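Glutathione transferase lambda1 (Populus trichocarpa, PDB 4PQH) probably catalyses the conjugation of glutathione to electrophilic substrates and binds glutathione covalently, as a monomeric Lambda-class enzyme with the GST fold. Local coordinates at residues W43-C48 / P106-D111; R181-L186 / D193-R198. All blocks are in the same frame, centred on the assembly; numbering follows the deposited sequence.

Interaction 1 (W43-C48 / P106-D111); sequences WITRNC and PSLFPD
The CA atoms of Thr45 and Leu108 lie 8.3 Å apart, and those of Cys48 and Pro106 7.7 Å, where the last turn of helix 37-48 meets the irregular chain of 106-111. In the GST fold this helix is the first one of the thioredoxin-like domain. The loop leads from helix 92-102 to helix 113-137, so the contact lies at the junction of the thioredoxin-like and all-helical domains.

Leu108 carries the apolar part. Its CB points at the helix, and its CD1 methyl does the touching. With CG anti to the carbonyl carbon (chi1 -58°), the branch reaches the helix by CD1. CD1 sits 4.0 Å from Cys48 CB and 4.1 Å from Thr45 CG2. One methyl therefore bridges two residues three apart on the helix. The Thr45 and Leu108 side chains lie alongside each other and run opposite ways. Thr45 OG1 stands beside the backbone N (chi1 -59°), which puts CG2 anti to that N, where it meets Leu108 CD1. OG1 is turned back to the carbonyl of Arg41, one helical turn earlier. This bond satisfies the buried hydroxyl and presents the methyl to the loop. Ile96 and Ile99 of helix 92-102 and Ile173 of helix 170-190 also touch Thr45, so three helices and the loop share this small apolar patch.

Leu108 is held by its backbone too. Its N-H is bonded to the carboxylate of Asp100, and it shares a backbone hydrogen bond with Leu170. Pro106 is more exposed and marks the outer border of the contact. Its own carbonyl accepts from Lys49, just past the end of the helix, a polar tie between the same two parts. The ring rests by its CG against the carbonyl at the helix end, with Pro106 CG 3.5 Å from Cys48 O.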
ATOM      1  N   TRP A  43      -6.035   0.697  -0.706  1.00 13.33           N
ATOM      2  CA  TRP A  43      -6.990  -0.280  -1.203  1.00 12.70           C
ATOM      3  C   TRP A  43      -6.928  -1.570  -0.359  1.00 11.66           C
ATOM      4  O   TRP A  43      -7.966  -2.132   0.025  1.00 11.75           O
ATOM      5  CB  TRP A  43      -6.672  -0.551  -2.669  1.00 13.39           C
ATOM      6  CG  TRP A  43      -7.573  -1.492  -3.396  1.00 14.33           C
ATOM      7  CD1 TRP A  43      -8.703  -2.106  -2.932  1.00 14.72           C
ATOM      8  CD2 TRP A  43      -7.403  -1.929  -4.747  1.00 14.58           C
ATOM      9  NE1 TRP A  43      -9.246  -2.899  -3.924  1.00 14.80           N
ATOM     10  CE2 TRP A  43      -8.462  -2.807  -5.044  1.00 15.82           C
ATOM     11  CE3 TRP A  43      -6.456  -1.652  -5.739  1.00 15.45           C
ATOM     12  CZ2 TRP A  43      -8.595  -3.421  -6.291  1.00 16.55           C
ATOM     13  CZ3 TRP A  43      -6.588  -2.264  -6.977  1.00 16.76           C
ATOM     14  CH2 TRP A  43      -7.650  -3.137  -7.241  1.00 17.41           C
ATOM     15  N   ILE A  44      -5.717  -2.040  -0.062  1.00 11.62           N
ATOM     16  CA  ILE A  44      -5.544  -3.212   0.804  1.00 10.91           C
ATOM     17  C   ILE A  44      -6.153  -2.951   2.175  1.00 10.98           C
ATOM     18  O   ILE A  44      -6.828  -3.819   2.734  1.00 11.52           O
ATOM     19  CB  ILE A  44      -4.057  -3.596   0.984  1.00 11.37           C
ATOM     20  CG1 ILE A  44      -3.431  -4.026  -0.342  1.00 10.97           C
ATOM     21  CG2 ILE A  44      -3.944  -4.730   2.005  1.00 11.44           C
ATOM     22  CD1 ILE A  44      -1.917  -3.923  -0.337  1.00 11.55           C
ATOM     23  N   THR A  45      -5.928  -1.766   2.727  1.00 11.09           N
ATOM     24  CA  THR A  45      -6.472  -1.428   4.046  1.00 11.63           C
ATOM     25  C   THR A  45      -7.994  -1.504   4.057  1.00 11.68           C
ATOM     26  O   THR A  45      -8.592  -2.132   4.933  1.00 11.58           O
ATOM     27  CB  THR A  45      -5.975  -0.056   4.519  1.00 11.13           C
ATOM     28  OG1 THR A  45      -4.543  -0.078   4.567  1.00 11.88           O
ATOM     29  CG2 THR A  45      -6.502   0.247   5.924  1.00 11.49           C
ATOM     30  N   ARG A  46      -8.620  -0.894   3.063  1.00 12.92           N
ATOM     31  CA  ARG A  46     -10.056  -0.995   2.847  1.00 13.17           C
ATOM     32  C   ARG A  46     -10.536  -2.441   2.846  1.00 11.73           C
ATOM     33  O   ARG A  46     -11.453  -2.801   3.586  1.00 12.65           O
ATOM     34  CB  ARG A  46     -10.414  -0.309   1.525  1.00 12.95           C
ATOM     35  CG  ARG A  46     -11.774  -0.664   0.918  1.00 13.73           C
ATOM     36  CD  ARG A  46     -11.804  -0.143  -0.524  1.00 15.34           C
ATOM     37  NE  ARG A  46     -13.083  -0.246  -1.223  1.00 16.60           N
ATOM     38  CZ  ARG A  46     -13.393  -1.218  -2.082  1.00 16.25           C
ATOM     39  NH1 ARG A  46     -12.539  -2.209  -2.310  1.00 16.29           N
ATOM     40  NH2 ARG A  46     -14.564  -1.209  -2.704  1.00 17.65           N
ATOM     41  N   ASN A  47      -9.893  -3.288   2.049  1.00 11.46           N
ATOM     42  CA  ASN A  47     -10.338  -4.667   1.933  1.00 12.45           C
ATOM     43  C   ASN A  47     -10.134  -5.449   3.216  1.00 12.14           C
ATOM     44  O   ASN A  47     -10.999  -6.226   3.613  1.00 12.54           O
ATOM     45  CB  ASN A  47      -9.600  -5.380   0.812  1.00 13.32           C
ATOM     46  CG  ASN A  47      -9.998  -4.886  -0.567  1.00 14.57           C
ATOM     47  OD1 ASN A  47     -10.788  -3.951  -0.718  1.00 13.97           O
ATOM     48  ND2 ASN A  47      -9.446  -5.525  -1.586  1.00 15.43           N
ATOM     49  N   CYS A  48      -8.989  -5.249   3.861  1.00 12.34           N
ATOM     50  CA  CYS A  48      -8.676  -5.995   5.080  1.00 12.10           C
ATOM     51  C   CYS A  48      -9.645  -5.666   6.201  1.00 13.61           C
ATOM     52  O   CYS A  48      -9.860  -6.476   7.106  1.00 13.47           O
ATOM     53  CB  CYS A  48      -7.250  -5.707   5.535  1.00 13.88           C
ATOM     54  SG  CYS A  48      -5.991  -6.458   4.506  1.00 14.68           S
ATOM     55  N   PRO A 106     -11.760  -5.128  11.637  1.00 11.58           N
ATOM     56  CA  PRO A 106     -10.665  -5.472  12.550  1.00 12.21           C
ATOM     57  C   PRO A 106      -9.603  -4.385  12.630  1.00 11.36           C
ATOM     58  O   PRO A 106      -9.268  -3.756  11.620  1.00 12.43           O
ATOM     59  CB  PRO A 106     -10.077  -6.749  11.941  1.00 11.93           C
ATOM     60  CG  PRO A 106     -10.558  -6.771  10.537  1.00 14.06           C
ATOM     61  CD  PRO A 106     -11.915  -6.121  10.568  1.00 12.58           C
ATOM     62  N   SER A 107      -9.084  -4.150  13.826  1.00 11.80           N
ATOM     63  CA  SER A 107      -7.998  -3.196  14.006  1.00 11.52           C
ATOM     64  C   SER A 107      -6.729  -3.720  13.370  1.00 12.04           C
ATOM     65  O   SER A 107      -6.352  -4.875  13.584  1.00 12.81           O
ATOM     66  CB  SER A 107      -7.733  -2.953  15.494  1.00 11.43           C
ATOM     67  OG  SER A 107      -6.558  -2.169  15.666  1.00 14.27           O
ATOM     68  N   LEU A 108      -6.057  -2.860  12.608  1.00 11.24           N
ATOM     69  CA  LEU A 108      -4.805  -3.238  11.962  1.00 11.71           C
ATOM     70  C   LEU A 108      -3.585  -2.580  12.607  1.00 11.95           C
ATOM     71  O   LEU A 108      -2.542  -2.420  11.973  1.00 12.03           O
ATOM     72  CB  LEU A 108      -4.875  -2.918  10.465  1.00 12.16           C
ATOM     73  CG  LEU A 108      -6.029  -3.614   9.736  1.00 14.00           C
ATOM     74  CD1 LEU A 108      -6.129  -3.102   8.307  1.00 14.27           C
ATOM     75  CD2 LEU A 108      -5.863  -5.124   9.744  1.00 17.45           C
ATOM     76  N   PHE A 109      -3.704  -2.187  13.869  1.00 13.15           N
ATOM     77  CA  PHE A 109      -2.557  -1.603  14.559  1.00 14.22           C
ATOM     78  C   PHE A 109      -2.609  -1.994  16.034  1.00 13.49           C
ATOM     79  O   PHE A 109      -3.640  -1.811  16.689  1.00 14.31           O
ATOM     80  CB  PHE A 109      -2.534  -0.083  14.378  1.00 15.99           C
ATOM     81  CG  PHE A 109      -1.148   0.513  14.390  1.00 16.43           C
ATOM     82  CD1 PHE A 109      -0.212   0.146  13.429  1.00 18.19           C
ATOM     83  CD2 PHE A 109      -0.784   1.438  15.346  1.00 17.77           C
ATOM     84  CE1 PHE A 109       1.062   0.696  13.426  1.00 18.98           C
ATOM     85  CE2 PHE A 109       0.486   1.990  15.352  1.00 18.92           C
ATOM     86  CZ  PHE A 109       1.411   1.620  14.388  1.00 19.45           C
ATOM     87  N   PRO A 110      -1.502  -2.537  16.563  1.00 15.62           N
ATOM     88  CA  PRO A 110      -1.489  -3.060  17.934  1.00 15.29           C
ATOM     89  C   PRO A 110      -1.441  -1.961  18.970  1.00 15.58           C
ATOM     90  O   PRO A 110      -1.027  -0.842  18.671  1.00 16.53           O
ATOM     91  CB  PRO A 110      -0.188  -3.853  17.992  1.00 17.02           C
ATOM     92  CG  PRO A 110       0.715  -3.139  17.031  1.00 16.70           C
ATOM     93  CD  PRO A 110      -0.189  -2.675  15.905  1.00 15.68           C
ATOM     94  N   ASP A 111      -1.844  -2.304  20.187  0.95 16.64           N
ATOM     95  CA  ASP A 111      -1.838  -1.375  21.305  0.88 17.72           C
ATOM     96  C   ASP A 111      -0.501  -1.307  22.027  0.93 16.75           C
ATOM     97  O   ASP A 111      -0.197  -0.314  22.689  0.87 18.45           O
ATOM     98  CB  ASP A 111      -2.931  -1.761  22.316  1.00 18.47           C
ATOM     99  CG  ASP A 111      -2.589  -3.031  23.128  1.00 69.03           C
ATOM    100  OD1 ASP A 111      -2.474  -4.130  22.535  1.00 23.34           O
ATOM    101  OD2 ASP A 111      -2.472  -2.947  24.378  1.00 29.16           O
TER

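Interaction 2 (R181-L186 / D193-R198); sequences RFQPAL and DITAGR
Ile194 packs against Gln183 and Leu186, joining helix 170-190 to the loop that leads into helix 199-208 of the all-helical GST domain. The tight part is apolar. Ile194 CG2 presses on Leu186 CD1 at 3.5 Å, closer than usual for two carbons, and the side chains cross at about a right angle. Phe148 of helix 144-154 touches both residues. The other branch of Ile194 runs across the Gln183 chain, its CD1 3.7 Å from Gln183 CB. Gln183 CG is anti to the backbone N (chi1 179°), and the extended chain carries the amide out over the loop.

The looser side is wet. There Gln183 NE2 lies 3.8 Å from the Thr195 CG2 methyl, and its polar link to the loop runs through water. One water accepts a hydrogen bond from Gln183 NE2 and donates one to Asp193 OD1. A second water joins Gln183 O to Ile194 N. Asp193 OD1 also accepts from Thr195 N (2.9 Å), an Asx turn, and from Thr195 OG1 (2.7 Å). Both donors come from the same face of the carboxylate.

An alanine in place of Gln183 would probably leave Ile194 CD1 with less cover and the water at Asp193 without its amide partner. With three donors on one oxygen, Asp193 is likely to stay ionised; its bonds to Thr195 hold the turn, while water makes the polar link to the helix.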
ATOM      1  N   ARG A 181       6.271  -5.532  -6.261  1.00 11.47           N
ATOM      2  CA  ARG A 181       6.869  -5.043  -7.497  1.00 12.71           C
ATOM      3  C   ARG A 181       8.369  -5.316  -7.550  1.00 11.74           C
ATOM      4  O   ARG A 181       8.892  -5.714  -8.593  1.00 13.80           O
ATOM      5  CB  ARG A 181       6.578  -3.552  -7.665  1.00 13.83           C
ATOM      6  CG  ARG A 181       5.136  -3.276  -8.051  1.00 15.99           C
ATOM      7  CD  ARG A 181       4.688  -1.897  -7.599  1.00 16.05           C
ATOM      8  NE  ARG A 181       3.339  -1.592  -8.069  1.00 16.87           N
ATOM      9  CZ  ARG A 181       2.228  -2.069  -7.522  1.00 17.40           C
ATOM     10  NH1 ARG A 181       2.297  -2.881  -6.475  1.00 16.52           N
ATOM     11  NH2 ARG A 181       1.045  -1.733  -8.022  1.00 20.25           N
ATOM     12  N   PHE A 182       9.060  -5.126  -6.429  1.00 11.00           N
ATOM     13  CA  PHE A 182      10.513  -5.261  -6.421  1.00 11.63           C
ATOM     14  C   PHE A 182      10.956  -6.705  -6.593  1.00 11.30           C
ATOM     15  O   PHE A 182      11.984  -6.974  -7.224  1.00 12.45           O
ATOM     16  CB  PHE A 182      11.142  -4.690  -5.147  1.00 11.88           C
ATOM     17  CG  PHE A 182      10.897  -3.215  -4.935  1.00 12.16           C
ATOM     18  CD1 PHE A 182      10.562  -2.378  -5.993  1.00 13.18           C
ATOM     19  CD2 PHE A 182      11.010  -2.667  -3.667  1.00 12.48           C
ATOM     20  CE1 PHE A 182      10.348  -1.011  -5.783  1.00 14.23           C
ATOM     21  CE2 PHE A 182      10.798  -1.321  -3.450  1.00 13.25           C
ATOM     22  CZ  PHE A 182      10.464  -0.486  -4.510  1.00 13.85           C
ATOM     23  N   GLN A 183      10.198  -7.640  -6.025  1.00 10.97           N
ATOM     24  CA  GLN A 183      10.600  -9.045  -6.097  1.00 11.48           C
ATOM     25  C   GLN A 183      10.766  -9.571  -7.537  1.00 11.61           C
ATOM     26  O   GLN A 183      11.849 -10.038  -7.891  1.00 12.10           O
ATOM     27  CB  GLN A 183       9.682  -9.949  -5.270  1.00 11.23           C
ATOM     28  CG  GLN A 183      10.079 -11.421  -5.366  1.00 11.90           C
ATOM     29  CD  GLN A 183       9.278 -12.327  -4.458  1.00 13.32           C
ATOM     30  OE1 GLN A 183       8.170 -11.999  -4.046  1.00 14.64           O
ATOM     31  NE2 GLN A 183       9.849 -13.470  -4.133  1.00 13.76           N
ATOM     32  N   PRO A 184       9.710  -9.487  -8.372  1.00 11.76           N
ATOM     33  CA  PRO A 184       9.879 -10.011  -9.731  1.00 11.83           C
ATOM     34  C   PRO A 184      10.846  -9.168 -10.553  1.00 12.45           C
ATOM     35  O   PRO A 184      11.529  -9.712 -11.423  1.00 12.96           O
ATOM     36  CB  PRO A 184       8.459  -9.938 -10.317  1.00 12.65           C
ATOM     37  CG  PRO A 184       7.759  -8.905  -9.511  1.00 12.93           C
ATOM     38  CD  PRO A 184       8.324  -9.039  -8.131  1.00 11.97           C
ATOM     39  N   ALA A 185      10.922  -7.866 -10.288  1.00 11.53           N
ATOM     40  CA  ALA A 185      11.817  -7.022 -11.073  1.00 12.85           C
ATOM     41  C   ALA A 185      13.282  -7.332 -10.777  1.00 11.84           C
ATOM     42  O   ALA A 185      14.112  -7.372 -11.683  1.00 13.09           O
ATOM     43  CB  ALA A 185      11.511  -5.557 -10.841  1.00 13.82           C
ATOM     44  N   LEU A 186      13.609  -7.578  -9.518  1.00 10.77           N
ATOM     45  CA  LEU A 186      14.973  -7.958  -9.178  1.00 12.11           C
ATOM     46  C   LEU A 186      15.323  -9.312  -9.785  1.00 12.72           C
ATOM     47  O   LEU A 186      16.451  -9.543 -10.228  1.00 13.67           O
ATOM     48  CB  LEU A 186      15.161  -7.989  -7.661  1.00 13.52           C
ATOM     49  CG  LEU A 186      15.277  -6.609  -7.012  1.00 13.97           C
ATOM     50  CD1 LEU A 186      15.089  -6.723  -5.504  1.00 14.27           C
ATOM     51  CD2 LEU A 186      16.621  -5.955  -7.362  1.00 15.15           C
ATOM     52  N   ASP A 193      17.370 -13.245  -6.476  1.00 14.33           N
ATOM     53  CA  ASP A 193      16.247 -13.773  -5.709  1.00 13.91           C
ATOM     54  C   ASP A 193      16.306 -13.266  -4.273  1.00 13.35           C
ATOM     55  O   ASP A 193      17.139 -13.713  -3.484  1.00 16.08           O
ATOM     56  CB  ASP A 193      16.304 -15.301  -5.731  1.00 14.89           C
ATOM     57  CG  ASP A 193      15.218 -15.952  -4.896  1.00 16.43           C
ATOM     58  OD1 ASP A 193      14.340 -15.243  -4.345  1.00 15.08           O
ATOM     59  OD2 ASP A 193      15.251 -17.199  -4.798  1.00 20.27           O
ATOM     60  N   ILE A 194      15.402 -12.354  -3.925  1.00 12.49           N
ATOM     61  CA  ILE A 194      15.412 -11.757  -2.596  1.00 12.41           C
ATOM     62  C   ILE A 194      15.207 -12.766  -1.463  1.00 12.31           C
ATOM     63  O   ILE A 194      15.625 -12.506  -0.334  1.00 13.41           O
ATOM     64  CB  ILE A 194      14.368 -10.629  -2.457  1.00 12.32           C
ATOM     65  CG1 ILE A 194      12.941 -11.171  -2.592  1.00 12.17           C
ATOM     66  CG2 ILE A 194      14.661  -9.527  -3.466  1.00 13.15           C
ATOM     67  CD1 ILE A 194      11.886 -10.130  -2.365  1.00 11.55           C
ATOM     68  N   THR A 195      14.586 -13.909  -1.752  1.00 12.12           N
ATOM     69  CA  THR A 195      14.320 -14.905  -0.709  1.00 12.70           C
ATOM     70  C   THR A 195      15.554 -15.731  -0.365  1.00 13.85           C
ATOM     71  O   THR A 195      15.579 -16.404   0.669  1.00 15.00           O
ATOM     72  CB  THR A 195      13.165 -15.874  -1.071  1.00 13.87           C
ATOM     73  OG1 THR A 195      13.544 -16.707  -2.174  1.00 14.99           O
ATOM     74  CG2 THR A 195      11.890 -15.110  -1.393  1.00 15.05           C
ATOM     75  N   ALA A 196      16.561 -15.706  -1.232  1.00 14.73           N
ATOM     76  CA  ALA A 196      17.760 -16.505  -0.995  1.00 14.72           C
ATOM     77  C   ALA A 196      18.520 -16.014   0.233  1.00 15.48           C
ATOM     78  O   ALA A 196      19.006 -14.884   0.269  1.00 17.10           O
ATOM     79  CB  ALA A 196      18.647 -16.508  -2.222  1.00 15.83           C
ATOM     80  N   GLY A 197      18.587 -16.857   1.259  1.00 15.54           N
ATOM     81  CA  GLY A 197      19.249 -16.498   2.497  1.00 14.75           C
ATOM     82  C   GLY A 197      18.401 -15.658   3.439  1.00 14.54           C
ATOM     83  O   GLY A 197      18.900 -15.168   4.450  1.00 17.20           O
ATOM     84  N   ARG A 198      17.128 -15.477   3.102  1.00 11.97           N
ATOM     85  CA  ARG A 198      16.241 -14.618   3.881  1.00 11.92           C
ATOM     86  C   ARG A 198      14.941 -15.343   4.218  1.00 12.37           C
ATOM     87  O   ARG A 198      13.887 -15.056   3.653  1.00 13.10           O
ATOM     88  CB  ARG A 198      15.966 -13.308   3.138  1.00 12.89           C
ATOM     89  CG  ARG A 198      17.223 -12.491   2.869  1.00 12.86           C
ATOM     90  CD  ARG A 198      16.919 -11.055   2.457  1.00 12.25           C
ATOM     91  NE  ARG A 198      18.160 -10.361   2.100  1.00 12.65           N
ATOM     92  CZ  ARG A 198      18.717 -10.402   0.890  1.00 13.48           C
ATOM     93  NH1 ARG A 198      18.126 -11.076  -0.093  1.00 15.35           N
ATOM     94  NH2 ARG A 198      19.859  -9.760   0.663  1.00 14.32           N
TER
HETATM   95  O   HOH W   1      13.692 -11.461  -6.345  1.00 12.55           O
HETATM   96  O   HOH W   2      12.475 -13.928  -5.618  1.00 14.91           O

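The two contacts lie in series along the chain, with centres 25 Å apart and nearest atoms about 8 Å apart, so they do not touch. Helix 170-190 connects them. Its early part, at Leu170 and Ile173, borders interaction 1, and its later part forms one side of interaction 2. Interaction 1 is nearer the glutathione site: the side chain of Thr45 is about 8 Å from that of Ser92, which binds glutathione, and about 12 Å from the bound ligand. Its helix 37-48 follows directly on Cys36, the covalent glutathione site. Interaction 2 lies away from these sites, within the helical domain.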